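Local coordinates for protein chorismate synthase (Aquifex aeolicus, PDB 1Q1L) that probably catalyses the FMNH2-dependent elimination of phosphate from 5-enolpyruvylshikimate-3-phosphate to give chorismate, the branch-point precursor of the aromatic amino acids, at residues R45-G50 / V356-V361; S165-I170 / L202-P207; G171-E176 / E211-Y216; G228-V233 / R320-P325; M260-A265 / E364-I369. All blocks are in the same frame, centred on the assembly; numbering follows the deposited sequence.

Interaction 1: R45-G50 / V356-V361; sequences RRRQRG and VPAASV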
# COMPACT_ATOMS: atom_id res chain seq x y z
N ARG A 45 28.73 12.07 2.66
CA ARG A 45 29.73 13.07 3.04
C ARG A 45 29.18 14.50 2.94
O ARG A 45 29.51 15.35 3.77
CB ARG A 45 30.98 12.92 2.17
CG ARG A 45 31.82 11.69 2.50
CD ARG A 45 33.25 11.82 1.98
NE ARG A 45 33.31 11.90 0.52
CZ ARG A 45 33.22 10.85 -0.29
NH1 ARG A 45 33.07 9.63 0.20
NH2 ARG A 45 33.27 11.03 -1.61
N ARG A 46 28.36 14.76 1.93
CA ARG A 46 27.78 16.09 1.77
C ARG A 46 26.85 16.41 2.93
O ARG A 46 26.83 17.54 3.41
CB ARG A 46 27.01 16.18 0.45
CG ARG A 46 27.88 16.04 -0.80
CD ARG A 46 27.04 16.09 -2.06
NE ARG A 46 26.35 17.38 -2.20
CZ ARG A 46 25.06 17.51 -2.49
NH1 ARG A 46 24.30 16.43 -2.67
NH2 ARG A 46 24.52 18.72 -2.61
N ARG A 47 26.08 15.42 3.39
CA ARG A 47 25.17 15.64 4.51
C ARG A 47 25.95 15.93 5.79
O ARG A 47 25.59 16.81 6.57
CB ARG A 47 24.27 14.43 4.74
CG ARG A 47 23.14 14.69 5.74
CD ARG A 47 22.46 13.40 6.20
NE ARG A 47 23.32 12.65 7.10
CZ ARG A 47 23.26 12.70 8.42
NH1 ARG A 47 22.35 13.46 9.03
NH2 ARG A 47 24.12 12.01 9.15
N GLN A 48 27.02 15.17 6.01
CA GLN A 48 27.84 15.36 7.21
C GLN A 48 28.40 16.77 7.31
O GLN A 48 28.36 17.38 8.37
CB GLN A 48 29.00 14.36 7.24
CG GLN A 48 28.60 12.94 7.54
CD GLN A 48 29.79 12.04 7.76
OE1 GLN A 48 30.61 11.84 6.86
NE2 GLN A 48 29.90 11.48 8.96
N ARG A 49 28.93 17.29 6.20
CA ARG A 49 29.50 18.63 6.18
C ARG A 49 28.42 19.70 6.23
O ARG A 49 28.71 20.90 6.11
CB ARG A 49 30.35 18.82 4.91
CG ARG A 49 31.46 17.79 4.74
CD ARG A 49 32.50 18.24 3.72
NE ARG A 49 32.57 17.37 2.55
CZ ARG A 49 31.66 17.34 1.58
NH1 ARG A 49 30.60 18.14 1.63
NH2 ARG A 49 31.81 16.52 0.55
N GLY A 50 27.17 19.28 6.41
CA GLY A 50 26.07 20.22 6.46
C GLY A 50 25.72 20.74 7.84
O GLY A 50 24.90 21.65 7.97
N VAL A 356 20.69 23.83 8.35
CA VAL A 356 20.04 24.03 7.06
C VAL A 356 20.83 23.46 5.88
O VAL A 356 20.24 22.96 4.93
CB VAL A 356 19.71 25.53 6.80
CG1 VAL A 356 20.96 26.30 6.43
CG2 VAL A 356 18.67 25.63 5.69
N PRO A 357 22.18 23.52 5.92
CA PRO A 357 22.95 22.98 4.80
C PRO A 357 22.74 21.48 4.65
O PRO A 357 22.55 20.98 3.55
CB PRO A 357 24.40 23.32 5.18
CG PRO A 357 24.25 24.55 6.02
CD PRO A 357 23.07 24.19 6.89
N ALA A 358 22.78 20.77 5.77
CA ALA A 358 22.56 19.33 5.75
C ALA A 358 21.14 19.06 5.27
O ALA A 358 20.92 18.19 4.44
CB ALA A 358 22.76 18.75 7.15
N ALA A 359 20.19 19.82 5.79
CA ALA A 359 18.79 19.65 5.42
C ALA A 359 18.64 19.67 3.91
O ALA A 359 18.00 18.80 3.33
CB ALA A 359 17.93 20.74 6.05
N SER A 360 19.24 20.67 3.27
CA SER A 360 19.16 20.79 1.82
C SER A 360 19.65 19.53 1.12
O SER A 360 19.10 19.14 0.09
CB SER A 360 19.95 22.01 1.34
OG SER A 360 21.34 21.83 1.54
N VAL A 361 20.67 18.88 1.67
CA VAL A 361 21.18 17.66 1.05
C VAL A 361 20.17 16.52 1.20
O VAL A 361 20.05 15.67 0.31
CB VAL A 361 22.54 17.24 1.67
CG1 VAL A 361 22.96 15.88 1.10
CG2 VAL A 361 23.60 18.30 1.37
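Gly50 and the residues of the helix end before it rest on Pro357, Ala358 and Val361 in a buried contact between the end of helix 37-48 and the first turns of helix 356-379. The CA atoms come nearest at Gly50 and Ala358, 3.7 Å apart. Gly50 has no side chain there, and this lets the two backbones meet. One hydrogen bond joins them: Ala358 N, in the first turn of its helix, donates to Gly50 O at 3.2 Å. The bond is bent, with 135° at the hydrogen. The donor stands above the carbonyl plane of Gly50, and the C=O...N angle is only 100°. The Pro357 ring lies against the same oxygen, with Pro357 CB 3.3 Å from Gly50 O. Ala358 CB comes within 3.5 Å of Arg47 O. One turn on, Val361 spreads its two methyls. CG1 is anti to the backbone N (chi1 174°) and sits 3.9 Å from Arg47 N. CG2 is 3.9 Å from Arg46 O. The Arg46 and Val361 side chains cross obliquely, and Val361 CG2 lies over one face of the guanidinium, offset toward the rim. The charge of Arg46 is met elsewhere, by Glu364, Glu43 and Glu198. The side chain of Arg47, a predicted NADP-binding residue, leads away from the contact. It packs on Ala143 and Val146 of helix 142-157. Helix 356-379 also packs on strand 229-236, where Val356, Ala359 and Ser360 touch Phe231.

Interaction 2: S165-I170 / L202-P207; sequences SFVVSI and LRIPFP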
# COMPACT_ATOMS: atom_id res chain seq x y z
N SER A 165 20.55 21.56 -5.16
CA SER A 165 19.93 22.49 -4.23
C SER A 165 20.93 23.53 -3.73
O SER A 165 22.11 23.51 -4.08
CB SER A 165 19.37 21.73 -3.03
OG SER A 165 20.41 21.15 -2.27
N PHE A 166 20.44 24.43 -2.89
CA PHE A 166 21.28 25.48 -2.32
C PHE A 166 20.48 26.24 -1.29
O PHE A 166 19.26 26.36 -1.40
CB PHE A 166 21.80 26.42 -3.42
CG PHE A 166 20.74 26.88 -4.37
CD1 PHE A 166 19.87 27.90 -4.02
CD2 PHE A 166 20.58 26.26 -5.61
CE1 PHE A 166 18.85 28.30 -4.89
CE2 PHE A 166 19.57 26.65 -6.48
CZ PHE A 166 18.71 27.67 -6.12
N VAL A 167 21.17 26.76 -0.28
CA VAL A 167 20.52 27.52 0.78
C VAL A 167 20.23 28.95 0.32
O VAL A 167 21.05 29.56 -0.36
CB VAL A 167 21.41 27.56 2.04
CG1 VAL A 167 20.75 28.37 3.14
CG2 VAL A 167 21.69 26.14 2.52
N VAL A 168 19.06 29.47 0.69
CA VAL A 168 18.70 30.83 0.29
C VAL A 168 18.55 31.77 1.48
O VAL A 168 18.43 32.99 1.31
CB VAL A 168 17.39 30.83 -0.52
CG1 VAL A 168 17.55 29.99 -1.77
CG2 VAL A 168 16.25 30.31 0.33
N SER A 169 18.55 31.21 2.69
CA SER A 169 18.43 32.02 3.89
C SER A 169 18.76 31.22 5.15
O SER A 169 18.44 30.03 5.24
CB SER A 169 17.01 32.59 4.02
OG SER A 169 16.07 31.56 4.28
N ILE A 170 19.43 31.87 6.09
CA ILE A 170 19.79 31.28 7.37
C ILE A 170 19.45 32.35 8.39
O ILE A 170 20.04 33.43 8.37
CB ILE A 170 21.30 30.98 7.48
CG1 ILE A 170 21.70 29.90 6.47
CG2 ILE A 170 21.64 30.51 8.89
CD1 ILE A 170 23.17 29.53 6.53
N LEU A 202 28.35 26.76 3.83
CA LEU A 202 26.95 26.83 4.23
C LEU A 202 26.05 26.50 3.04
O LEU A 202 24.83 26.67 3.11
CB LEU A 202 26.62 28.23 4.75
CG LEU A 202 27.36 28.71 6.00
CD1 LEU A 202 27.22 30.21 6.13
CD2 LEU A 202 26.81 28.01 7.24
N ARG A 203 26.66 26.04 1.96
CA ARG A 203 25.93 25.68 0.74
C ARG A 203 25.09 26.82 0.18
O ARG A 203 24.00 26.60 -0.35
CB ARG A 203 25.04 24.45 0.99
CG ARG A 203 25.78 23.13 1.27
CD ARG A 203 25.53 22.13 0.15
NE ARG A 203 24.12 22.12 -0.18
CZ ARG A 203 23.61 22.10 -1.40
NH1 ARG A 203 24.40 22.07 -2.47
NH2 ARG A 203 22.30 22.15 -1.56
N ILE A 204 25.60 28.05 0.31
CA ILE A 204 24.91 29.20 -0.25
C ILE A 204 25.48 29.41 -1.66
O ILE A 204 26.66 29.15 -1.90
CB ILE A 204 25.11 30.48 0.60
CG1 ILE A 204 26.59 30.68 0.92
CG2 ILE A 204 24.28 30.40 1.87
CD1 ILE A 204 26.88 31.95 1.71
N PRO A 205 24.65 29.85 -2.61
CA PRO A 205 25.03 30.09 -4.00
C PRO A 205 26.18 31.08 -4.25
O PRO A 205 26.70 31.16 -5.36
CB PRO A 205 23.73 30.58 -4.63
CG PRO A 205 22.68 29.98 -3.78
CD PRO A 205 23.23 30.17 -2.41
N PHE A 206 26.57 31.84 -3.23
CA PHE A 206 27.66 32.81 -3.38
C PHE A 206 28.67 32.67 -2.25
O PHE A 206 28.60 33.37 -1.25
CB PHE A 206 27.09 34.23 -3.41
CG PHE A 206 26.05 34.44 -4.48
CD1 PHE A 206 24.74 34.01 -4.29
CD2 PHE A 206 26.39 35.04 -5.69
CE1 PHE A 206 23.79 34.16 -5.29
CE2 PHE A 206 25.45 35.19 -6.70
CZ PHE A 206 24.14 34.76 -6.50
N PRO A 207 29.64 31.75 -2.40
CA PRO A 207 30.67 31.50 -1.40
C PRO A 207 31.35 32.75 -0.83
O PRO A 207 31.71 32.78 0.35
CB PRO A 207 31.65 30.58 -2.13
CG PRO A 207 30.76 29.81 -3.04
CD PRO A 207 29.87 30.91 -3.59
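Arg203 O accepts the N-H of Val167 at 2.8 Å, in a nearly straight bond of 171°. The donor is tilted 29° from the carbonyl plane. Phe166 CA also approaches Arg203 O, at 3.5 Å, in a CA-H...O contact. The loop 202-207 thus docks on strand 162-170 without becoming a strand itself. The Arg203 side chain is bent at chi2 and chi3, and its end reaches Ser165. There Arg203 NH1 gives a weak hydrogen bond to Ser165 O at 3.1 Å. The spacing of Ser165 OG and Arg203 NH2 is too short to be sound, and their relation is doubtful. Both groups have other partners: Arg203 NH2 hydrogen-bonds Ser360 OG, Arg203 NH1 forms a salt bridge with Glu198, and Glu364 holds Ser165 OG. Apolar groups complete the contact. Pro205 crosses Phe166 at about a right angle, and Pro205 CG lies 3.5 Å from Phe166 CD1. The next atom of that proline ring, CD, comes within 3.1 Å of Val167 O. Ile204 CG2 touches Val167 CB at 4.0 Å. Farther on, Ile170 and Leu202 also cross at about a right angle, with Ile170 CD1 4.0 Å from Leu202 CD2. Between these contacts the strand carries a classic beta bulge, Val168 and Ser169 both facing Val230. Strand 229-236 pairs with 162-170 in the sheet. Helix 187-197 covers Phe166 through Tyr193, edge-to-face, and Ala197. Helix 210-221 lies against Leu202 and Ile204.

Interaction 3: G171-E176 / E211-Y216; sequences GQKEVE and EEFKTY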
# COMPACT_ATOMS: atom_id res chain seq x y z
N GLY A 171 18.51 32.05 9.27
CA GLY A 171 18.12 33.04 10.26
C GLY A 171 17.46 34.19 9.52
O GLY A 171 16.73 33.96 8.55
N GLN A 172 17.71 35.42 9.96
CA GLN A 172 17.12 36.58 9.31
C GLN A 172 17.90 37.01 8.08
O GLN A 172 17.43 37.84 7.29
CB GLN A 172 17.03 37.75 10.30
CG GLN A 172 15.89 37.66 11.30
CD GLN A 172 14.51 37.67 10.64
OE1 GLN A 172 14.34 38.19 9.54
NE2 GLN A 172 13.52 37.10 11.33
N LYS A 173 19.10 36.45 7.90
CA LYS A 173 19.94 36.81 6.76
C LYS A 173 19.63 35.97 5.52
O LYS A 173 19.78 34.74 5.54
CB LYS A 173 21.42 36.67 7.13
CG LYS A 173 22.35 37.17 6.04
CD LYS A 173 23.79 37.20 6.51
CE LYS A 173 24.69 37.78 5.42
NZ LYS A 173 24.19 39.12 4.98
N GLU A 174 19.23 36.64 4.45
CA GLU A 174 18.89 35.96 3.21
C GLU A 174 19.87 36.26 2.07
O GLU A 174 20.59 37.26 2.10
CB GLU A 174 17.49 36.36 2.76
CG GLU A 174 16.49 36.51 3.89
CD GLU A 174 15.06 36.65 3.39
OE1 GLU A 174 14.51 35.64 2.91
OE2 GLU A 174 14.49 37.76 3.48
N VAL A 175 19.89 35.39 1.07
CA VAL A 175 20.74 35.60 -0.09
C VAL A 175 19.92 36.52 -0.99
O VAL A 175 19.05 36.08 -1.73
CB VAL A 175 21.05 34.28 -0.84
CG1 VAL A 175 21.82 34.58 -2.12
CG2 VAL A 175 21.87 33.36 0.06
N GLU A 176 20.20 37.82 -0.90
CA GLU A 176 19.48 38.83 -1.65
C GLU A 176 19.50 38.68 -3.16
O GLU A 176 18.54 39.04 -3.84
CB GLU A 176 20.00 40.21 -1.26
CG GLU A 176 19.92 40.47 0.25
CD GLU A 176 18.50 40.41 0.79
OE1 GLU A 176 18.33 40.53 2.02
OE2 GLU A 176 17.55 40.25 -0.01
N GLU A 211 32.02 34.23 4.64
CA GLU A 211 32.55 34.97 5.78
C GLU A 211 31.49 35.87 6.38
O GLU A 211 31.34 35.94 7.60
CB GLU A 211 33.76 35.80 5.34
CG GLU A 211 34.84 34.99 4.65
CD GLU A 211 35.25 33.78 5.46
OE1 GLU A 211 35.67 33.96 6.62
OE2 GLU A 211 35.16 32.65 4.93
N GLU A 212 30.74 36.55 5.51
CA GLU A 212 29.68 37.44 5.95
C GLU A 212 28.64 36.67 6.76
O GLU A 212 28.24 37.10 7.84
CB GLU A 212 29.02 38.10 4.74
CG GLU A 212 27.89 39.05 5.09
CD GLU A 212 27.26 39.67 3.87
OE1 GLU A 212 26.32 40.48 4.02
OE2 GLU A 212 27.70 39.35 2.74
N PHE A 213 28.21 35.53 6.23
CA PHE A 213 27.23 34.70 6.92
C PHE A 213 27.80 34.11 8.20
O PHE A 213 27.12 34.07 9.22
CB PHE A 213 26.72 33.58 6.01
CG PHE A 213 25.55 33.96 5.16
CD1 PHE A 213 25.72 34.73 4.01
CD2 PHE A 213 24.26 33.59 5.53
CE1 PHE A 213 24.63 35.12 3.24
CE2 PHE A 213 23.16 33.98 4.77
CZ PHE A 213 23.34 34.74 3.62
N LYS A 214 29.04 33.64 8.13
CA LYS A 214 29.70 33.06 9.30
C LYS A 214 29.72 34.06 10.45
O LYS A 214 29.71 33.67 11.61
CB LYS A 214 31.12 32.63 8.95
CG LYS A 214 31.22 31.74 7.72
CD LYS A 214 32.06 30.50 7.97
CE LYS A 214 33.49 30.85 8.34
NZ LYS A 214 34.30 29.63 8.63
N THR A 215 29.76 35.34 10.12
CA THR A 215 29.78 36.39 11.13
C THR A 215 28.42 36.48 11.81
O THR A 215 28.32 36.39 13.03
CB THR A 215 30.13 37.76 10.50
OG1 THR A 215 31.47 37.72 10.00
CG2 THR A 215 30.00 38.87 11.54
N TYR A 216 27.38 36.67 11.01
CA TYR A 216 26.02 36.77 11.54
C TYR A 216 25.73 35.58 12.45
O TYR A 216 25.20 35.75 13.55
CB TYR A 216 25.01 36.77 10.39
CG TYR A 216 23.58 36.59 10.84
CD1 TYR A 216 22.88 37.63 11.46
CD2 TYR A 216 22.91 35.38 10.65
CE1 TYR A 216 21.56 37.47 11.88
CE2 TYR A 216 21.59 35.21 11.06
CZ TYR A 216 20.92 36.25 11.67
OH TYR A 216 19.61 36.10 12.05
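Lys173 and Glu212 form a salt bridge, with Lys173 NZ 2.7 Å from Glu212 OE1. The ammonium meets this oxygen from above the carboxylate plane, 62° out of it. The other carboxylate oxygen, OE2, has a long, weak ion pair with Lys209. The lysine chain reaches Glu212 by running between two rings of helix 210-221. It is extended up to CE and turns only at chi4 (54°), which places NZ. Lys173 CE lies over one face of Phe213, 3.6 Å from the ring centroid, as a CH-pi contact. Lys173 NZ makes an off-centre cation-pi contact with the same ring, 4.8 Å from its centroid. Nearer the backbone, Lys173 CB sits over a face of Tyr216. The hydroxyl of Tyr216 is used too: Gln172 N donates to Tyr216 OH at 2.9 Å and 168°. Val175 CG2 adds an apolar contact with Phe213 CZ at 4.1 Å. The carbonyl of Gly228 takes the N-H of Gly171, and Gln172 packs on Arg279 of the second subunit. The contact is partly buried, and Glu212 is exposed. Its salt bridge is therefore probably weakened by water, while the methylenes of Lys173 gain from the two aromatic faces. One lysine so joins the short edge strand 173-174 to the helix by charge and by ring contacts.

Interaction 4: G228-V233 / R320-P325; sequences GGVFEV and RVAMKP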
# COMPACT_ATOMS: atom_id res chain seq x y z
N GLY A 228 17.25 28.80 11.97
CA GLY A 228 16.53 27.98 11.03
C GLY A 228 17.01 28.38 9.65
O GLY A 228 18.02 29.09 9.54
N GLY A 229 16.32 27.96 8.61
CA GLY A 229 16.75 28.32 7.27
C GLY A 229 15.81 27.86 6.18
O GLY A 229 14.87 27.10 6.41
N VAL A 230 16.08 28.32 4.96
CA VAL A 230 15.28 27.96 3.81
C VAL A 230 16.19 27.57 2.67
O VAL A 230 17.22 28.21 2.44
CB VAL A 230 14.39 29.14 3.36
CG1 VAL A 230 13.64 28.77 2.10
CG2 VAL A 230 13.42 29.51 4.47
N PHE A 231 15.83 26.51 1.96
CA PHE A 231 16.62 26.10 0.81
C PHE A 231 15.70 25.73 -0.34
O PHE A 231 14.51 25.52 -0.16
CB PHE A 231 17.54 24.92 1.14
CG PHE A 231 16.83 23.71 1.65
CD1 PHE A 231 16.58 23.57 3.01
CD2 PHE A 231 16.41 22.71 0.78
CE1 PHE A 231 15.93 22.43 3.50
CE2 PHE A 231 15.76 21.57 1.27
CZ PHE A 231 15.52 21.44 2.62
N GLU A 232 16.27 25.69 -1.54
CA GLU A 232 15.49 25.34 -2.71
C GLU A 232 16.13 24.10 -3.32
O GLU A 232 17.35 23.99 -3.41
CB GLU A 232 15.48 26.51 -3.71
CG GLU A 232 15.05 27.83 -3.06
CD GLU A 232 14.93 29.00 -4.02
OE1 GLU A 232 15.72 29.07 -4.99
OE2 GLU A 232 14.06 29.87 -3.79
N VAL A 233 15.29 23.15 -3.71
CA VAL A 233 15.76 21.92 -4.31
C VAL A 233 15.17 21.88 -5.70
O VAL A 233 14.02 22.24 -5.89
CB VAL A 233 15.24 20.67 -3.54
CG1 VAL A 233 15.92 19.41 -4.07
CG2 VAL A 233 15.49 20.84 -2.07
N ARG A 320 10.64 24.79 -2.58
CA ARG A 320 11.19 25.66 -1.54
C ARG A 320 10.84 25.03 -0.20
O ARG A 320 9.69 24.68 0.05
CB ARG A 320 10.60 27.07 -1.66
CG ARG A 320 10.49 27.56 -3.11
CD ARG A 320 10.30 29.07 -3.18
NE ARG A 320 11.47 29.79 -2.70
CZ ARG A 320 11.52 30.45 -1.54
NH1 ARG A 320 10.47 30.49 -0.74
NH2 ARG A 320 12.65 31.05 -1.18
N VAL A 321 11.84 24.88 0.67
CA VAL A 321 11.66 24.21 1.95
C VAL A 321 12.11 25.03 3.15
O VAL A 321 13.23 25.55 3.17
CB VAL A 321 12.41 22.86 1.92
CG1 VAL A 321 12.07 22.04 3.14
CG2 VAL A 321 12.08 22.11 0.63
N ALA A 322 11.25 25.10 4.16
CA ALA A 322 11.54 25.87 5.37
C ALA A 322 11.85 24.98 6.57
O ALA A 322 11.06 24.10 6.94
CB ALA A 322 10.37 26.78 5.69
N MSE A 323 13.01 25.22 7.19
CA MSE A 323 13.42 24.45 8.36
C MSE A 323 13.41 25.35 9.60
O MSE A 323 14.05 26.39 9.61
CB MSE A 323 14.83 23.89 8.16
CG MSE A 323 15.29 23.01 9.29
SE MSE A 323 17.17 22.67 9.24
CE MSE A 323 17.72 24.19 10.32
N LYS A 324 12.69 24.94 10.63
CA LYS A 324 12.61 25.73 11.85
C LYS A 324 13.91 25.63 12.63
O LYS A 324 14.71 24.72 12.40
CB LYS A 324 11.46 25.24 12.73
CG LYS A 324 11.74 23.95 13.49
CD LYS A 324 10.57 23.59 14.39
CE LYS A 324 10.98 22.60 15.49
NZ LYS A 324 11.46 21.29 14.96
N PRO A 325 14.15 26.57 13.55
CA PRO A 325 15.37 26.58 14.36
C PRO A 325 15.51 25.27 15.13
O PRO A 325 14.56 24.78 15.73
CB PRO A 325 15.16 27.77 15.29
CG PRO A 325 14.27 28.67 14.51
CD PRO A 325 13.28 27.71 13.92
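Strands 229-236 and 317-323 are antiparallel neighbours inside a five-stranded sheet, and Gly229 to Glu232 pair with Met323 to Arg320. Four backbone bonds tie them. Gly229 and Met323 form a hydrogen-bonded pair. Gly229 N donates to Met323 O at 2.9 Å. In return Met323 N donates to Gly229 O at 2.8 Å. Phe231 and Val321 form the next such pair. On their face of the sheet Val321 CB stands over the Phe231 ring, offset toward the rim, 3.5 Å from Phe231 CZ. On the other face Glu232 and Arg320 lie side by side in a salt bridge. Arg320 grips one oxygen side-on, with Arg320 NE 2.8 Å and Arg320 NH2 3.2 Å from Glu232 OE2. The oxygen lies near the guanidinium plane, but the carboxylate plane is turned 89° to it. Lys181 also bonds to Glu232 OE2, and Tyr183 holds OE1. Gly228 CA approaches Met323 O where strand 317-323 leads into Lys324 and Pro325, predicted FMN-binding residues. Val230 and Ala322 pack on Ala278 and Phe275 of the second subunit. Helix 356-379 covers Phe231 and Met323, and strands 162-170 and 266-271 flank the pair.

Interaction 5: M260-A265 / E364-I369; sequences MMSIQA and EAMLAI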
# COMPACT_ATOMS: atom_id res chain seq x y z
N MSE A 260 9.19 16.10 1.47
CA MSE A 260 9.93 17.22 2.06
C MSE A 260 9.52 17.51 3.50
O MSE A 260 10.37 17.63 4.38
CB MSE A 260 9.74 18.50 1.24
CG MSE A 260 10.36 18.46 -0.14
SE MSE A 260 12.25 18.07 -0.09
CE MSE A 260 12.59 18.24 -1.98
N MSE A 261 8.22 17.62 3.73
CA MSE A 261 7.71 17.92 5.06
C MSE A 261 8.03 16.82 6.06
O MSE A 261 8.03 17.05 7.28
CB MSE A 261 6.20 18.13 5.02
CG MSE A 261 5.63 18.78 6.25
SE MSE A 261 6.00 20.70 6.30
CE MSE A 261 4.53 21.29 5.20
N SER A 262 8.31 15.62 5.56
CA SER A 262 8.62 14.50 6.44
C SER A 262 10.02 14.64 7.04
O SER A 262 10.35 13.98 8.01
CB SER A 262 8.50 13.16 5.69
OG SER A 262 9.57 12.97 4.78
N ILE A 263 10.84 15.50 6.45
CA ILE A 263 12.20 15.71 6.95
C ILE A 263 12.11 16.43 8.31
O ILE A 263 11.32 17.36 8.48
CB ILE A 263 13.05 16.55 5.96
CG1 ILE A 263 13.13 15.82 4.62
CG2 ILE A 263 14.45 16.77 6.52
CD1 ILE A 263 13.75 16.66 3.50
N GLN A 264 12.92 15.99 9.26
CA GLN A 264 12.91 16.60 10.59
C GLN A 264 13.11 18.11 10.52
O GLN A 264 13.92 18.59 9.74
CB GLN A 264 14.00 15.98 11.46
CG GLN A 264 14.23 16.74 12.77
CD GLN A 264 15.34 16.13 13.61
OE1 GLN A 264 15.71 16.67 14.65
NE2 GLN A 264 15.88 15.00 13.15
N ALA A 265 12.36 18.84 11.34
CA ALA A 265 12.43 20.30 11.43
C ALA A 265 11.79 21.07 10.28
O ALA A 265 11.70 22.30 10.34
CB ALA A 265 13.89 20.74 11.60
N GLU A 364 17.47 16.92 -1.35
CA GLU A 364 17.81 16.42 -2.67
C GLU A 364 17.50 14.93 -2.71
O GLU A 364 16.97 14.42 -3.69
CB GLU A 364 19.30 16.62 -2.95
CG GLU A 364 19.75 18.06 -3.10
CD GLU A 364 21.26 18.17 -3.24
OE1 GLU A 364 21.89 17.14 -3.59
OE2 GLU A 364 21.80 19.27 -3.02
N ALA A 365 17.85 14.23 -1.64
CA ALA A 365 17.60 12.80 -1.54
C ALA A 365 16.11 12.48 -1.63
O ALA A 365 15.71 11.56 -2.35
CB ALA A 365 18.17 12.28 -0.22
N MSE A 366 15.29 13.23 -0.91
CA MSE A 366 13.84 13.00 -0.92
C MSE A 366 13.24 13.25 -2.30
O MSE A 366 12.38 12.49 -2.76
CB MSE A 366 13.16 13.89 0.13
CG MSE A 366 13.57 13.56 1.57
SE MSE A 366 13.48 11.66 1.98
CE MSE A 366 11.60 11.37 1.67
N LEU A 367 13.68 14.31 -2.96
CA LEU A 367 13.19 14.63 -4.29
C LEU A 367 13.60 13.55 -5.29
O LEU A 367 12.83 13.21 -6.18
CB LEU A 367 13.73 15.99 -4.76
CG LEU A 367 13.24 16.36 -6.16
CD1 LEU A 367 11.71 16.41 -6.17
CD2 LEU A 367 13.82 17.72 -6.58
N ALA A 368 14.81 13.02 -5.15
CA ALA A 368 15.28 11.98 -6.06
C ALA A 368 14.46 10.70 -5.88
O ALA A 368 14.20 9.98 -6.85
CB ALA A 368 16.77 11.70 -5.80
N ILE A 369 14.05 10.42 -4.65
CA ILE A 369 13.25 9.23 -4.38
C ILE A 369 11.87 9.36 -5.02
O ILE A 369 11.38 8.43 -5.67
CB ILE A 369 13.11 9.00 -2.86
CG1 ILE A 369 14.49 8.64 -2.28
CG2 ILE A 369 12.12 7.86 -2.58
CD1 ILE A 369 14.50 8.49 -0.78
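Ile263 and Met366 make the tight part of this contact, sliding past each other in opposite directions. Ile263 CD1 lies 3.7 Å from Met366 CG, and Ile263 CG1 is 3.8 Å from the same atom. Met260 and Leu367 cross at a slant, and Met260 CE reaches Leu367 CB at 3.8 Å. The Met260 chain bends at chi2 (-56°), which places the selenium, and then runs straight, with CE anti to CB (chi3 -177°). Both methionines are modelled as selenomethionine. The rest is looser. Met260 SE stays 4.3 Å from Met366 CB. Met366 bends at chi2 and chi3, and its CE comes to 4.0 Å from Ser262 OG. That hydroxyl is engaged elsewhere, by Ala259 O and Arg145. The contact is small and consists of van der Waals packing, nearly all between apolar groups. All of its touching residues are buried. Beyond the contact the chain runs on to Gln264, which is partly exposed and with Ala265 belongs to the predicted FMN site. There Ala265 bonds through its backbone to Lys324. Trp248 of the second subunit packs on Ser262 and Met366. Within the chain, Met260 also touches Val319 and Val321 of strand 317-323, Arg145 of helix 142-157 lies on Ile263 and Met366, and Ile163 of strand 162-170 meets Leu367.

In the fold
Interactions 1, 2, 4 and 5 are buried, and interaction 3 is partly exposed. Interactions 1 and 5 share helix 356-379, and a salt bridge from Arg46 to Glu364 connects them. Glu364 also takes a bond from Ser165 of interaction 2, so three contacts meet at one carboxylate. Interactions 2, 3 and 4 reach the same five-stranded sheet. The chemistry differs with place. Interaction 4 rests on strand pairing, interaction 1 on helix-end packing with one bent backbone bond, interaction 2 on a loop docked by one strong backbone bond, and interaction 5 mainly on apolar side chains. Near solvent, interaction 3 uses a charged pair and aromatic faces. Interactions 3, 4 and 5 border the second subunit.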